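Local coordinates for amidohydrolase 3 domain-containing protein (Pyrococcus horikoshii, PDB 3IGH) that is of unknown function but probably acts as a metal-dependent amidohydrolase, cleaving carbon-nitrogen bonds other than peptide bonds, at residues Y234-P237 against E238-D241. Residues are numbered along the deposited sequence; the frame is centred on the assembly and turned at random.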
ATOM      1  N   TYR A 234      11.711  -6.667   0.492  1.00 24.61           N
ATOM      2  CA  TYR A 234      11.805  -7.799   1.408  1.00 22.35           C
ATOM      3  C   TYR A 234      12.410  -7.292   2.700  1.00 28.06           C
ATOM      4  O   TYR A 234      13.600  -6.965   2.766  1.00 24.38           O
ATOM      5  CB  TYR A 234      12.632  -8.937   0.800  1.00 22.92           C
ATOM      6  CG  TYR A 234      11.890  -9.735  -0.255  1.00 28.10           C
ATOM      7  CD1 TYR A 234      11.651  -9.205  -1.527  1.00 23.53           C
ATOM      8  CD2 TYR A 234      11.453 -11.042   0.010  1.00 22.40           C
ATOM      9  CE1 TYR A 234      10.969  -9.943  -2.502  1.00 27.01           C
ATOM     10  CE2 TYR A 234      10.771 -11.795  -0.970  1.00 21.41           C
ATOM     11  CZ  TYR A 234      10.539 -11.229  -2.220  1.00 29.38           C
ATOM     12  OH  TYR A 234       9.886 -11.944  -3.195  1.00 26.74           O
ATOM     13  N   VAL A 235      11.568  -7.210   3.723  1.00 24.61           N
ATOM     14  CA  VAL A 235      11.932  -6.592   4.984  1.00 24.00           C
ATOM     15  C   VAL A 235      12.723  -7.521   5.919  1.00 22.27           C
ATOM     16  O   VAL A 235      12.737  -8.740   5.759  1.00 25.78           O
ATOM     17  CB  VAL A 235      10.671  -6.044   5.709  1.00 25.00           C
ATOM     18  CG1 VAL A 235       9.857  -5.117   4.782  1.00 24.27           C
ATOM     19  CG2 VAL A 235       9.780  -7.181   6.215  1.00 25.50           C
ATOM     20  N   THR A 236      13.394  -6.926   6.900  1.00 24.42           N
ATOM     21  CA  THR A 236      14.066  -7.686   7.949  1.00 25.76           C
ATOM     22  C   THR A 236      12.988  -8.260   8.878  1.00 32.11           C
ATOM     23  O   THR A 236      11.862  -7.735   8.906  1.00 30.18           O
ATOM     24  CB  THR A 236      14.996  -6.772   8.789  1.00 30.36           C
ATOM     25  OG1 THR A 236      14.204  -5.764   9.421  1.00 28.75           O
ATOM     26  CG2 THR A 236      16.064  -6.104   7.910  1.00 28.06           C
ATOM     27  N   PRO A 237      13.307  -9.345   9.623  1.00 31.30           N
ATOM     28  CA  PRO A 237      12.386  -9.845  10.662  1.00 30.30           C
ATOM     29  C   PRO A 237      11.915  -8.795  11.673  1.00 27.48           C
ATOM     30  O   PRO A 237      10.774  -8.861  12.129  1.00 30.27           O
ATOM     31  CB  PRO A 237      13.218 -10.912  11.380  1.00 33.76           C
ATOM     32  CG  PRO A 237      14.128 -11.439  10.317  1.00 29.75           C
ATOM     33  CD  PRO A 237      14.504 -10.205   9.508  1.00 29.92           C
ATOM     34  N   GLU A 238      12.783  -7.845  12.017  1.00 27.99           N
ATOM     35  CA  GLU A 238      12.441  -6.789  12.953  1.00 31.08           C
ATOM     36  C   GLU A 238      11.361  -5.884  12.361  1.00 34.90           C
ATOM     37  O   GLU A 238      10.410  -5.506  13.053  1.00 29.45           O
ATOM     38  CB  GLU A 238      13.689  -5.979  13.338  1.00 34.90           C
ATOM     39  CG  GLU A 238      14.733  -6.753  14.171  1.00 54.00           C
ATOM     40  CD  GLU A 238      15.568  -7.796  13.385  1.00 73.77           C
ATOM     41  OE1 GLU A 238      16.143  -8.688  14.048  1.00 77.31           O
ATOM     42  OE2 GLU A 238      15.653  -7.744  12.128  1.00 37.92           O
ATOM     43  N   VAL A 239      11.487  -5.558  11.078  1.00 26.26           N
ATOM     44  CA  VAL A 239      10.442  -4.789  10.400  1.00 26.09           C
ATOM     45  C   VAL A 239       9.149  -5.587  10.242  1.00 27.42           C
ATOM     46  O   VAL A 239       8.060  -5.029  10.397  1.00 26.98           O
ATOM     47  CB  VAL A 239      10.924  -4.214   9.044  1.00 32.06           C
ATOM     48  CG1 VAL A 239       9.776  -3.553   8.285  1.00 25.79           C
ATOM     49  CG2 VAL A 239      12.001  -3.194   9.299  1.00 23.94           C
ATOM     50  N   LEU A 240       9.269  -6.886   9.977  1.00 27.29           N
ATOM     51  CA  LEU A 240       8.096  -7.748   9.854  1.00 27.64           C
ATOM     52  C   LEU A 240       7.226  -7.683  11.124  1.00 30.09           C
ATOM     53  O   LEU A 240       5.994  -7.604  11.029  1.00 27.66           O
ATOM     54  CB  LEU A 240       8.504  -9.195   9.538  1.00 25.82           C
ATOM     55  CG  LEU A 240       7.406 -10.265   9.588  1.00 28.75           C
ATOM     56  CD1 LEU A 240       6.306  -9.956   8.563  1.00 25.90           C
ATOM     57  CD2 LEU A 240       7.979 -11.671   9.358  1.00 26.06           C
ATOM     58  N   ASP A 241       7.864  -7.671  12.296  1.00 25.61           N
ATOM     59  CA  ASP A 241       7.125  -7.501  13.570  1.00 32.24           C
ATOM     60  C   ASP A 241       6.275  -6.236  13.584  1.00 32.39           C
ATOM     61  O   ASP A 241       5.154  -6.233  14.089  1.00 31.91           O
ATOM     62  CB  ASP A 241       8.084  -7.459  14.764  1.00 31.86           C
ATOM     63  CG  ASP A 241       8.687  -8.813  15.081  1.00 44.31           C
ATOM     64  OD1 ASP A 241       8.175  -9.834  14.572  1.00 49.94           O
ATOM     65  OD2 ASP A 241       9.678  -8.853  15.844  1.00 53.81           O
TER
HETATM   66  O   HOH W   1       9.877 -11.491  12.921  1.00 41.77           O
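Rotation of T236 about CA-CB (chi1 62°) sets OG1 between its own backbone N and carbonyl carbon, turned to meet the amide of V239, while V239, with CG1 anti to its backbone N (chi1 174°), lays that methyl against V235. T236 is the N-cap of helix 237-246: its OG1 accepts from V239 N at 3.2 Å in a nearly straight bond (162°), supplying a side-chain acceptor for an amide of the first turn, whose partner four residues back, V235, still belongs to the strand. Threonine suits the place because its short branch carries a hydroxyl close to the backbone. The helical bonds start at the same residue, L240 N donating to T236 O at 2.9 Å, and D241 N follows on P237 O at 3.1 Å. P237 fits the first turn, where its nitrogen needs no hydrogen. A water bridges P237 O and D241 OD1, donating to both. On the buried side the two valine side chains meet nearly at right angles, V235 CB lying 3.7 Å from V239 CG1, and V235 CG2 sits 4.1 Å from L240 CB; branched V235 suits the strand end, and L240 carries the apolar surface on to V261 and I300. This turn of the amidohydrolase TIM barrel follows the C-terminal end of strand 230-235, the end at which such barrels carry their active sites. Were T236 an alanine, the hydroxyl would go and V239 N would probably lose its side-chain cap, leaving the first turn less firmly held. The chemistry thus pairs a polar cap with apolar packing of V235 on V239 and L240, which probably helps set where the helix begins.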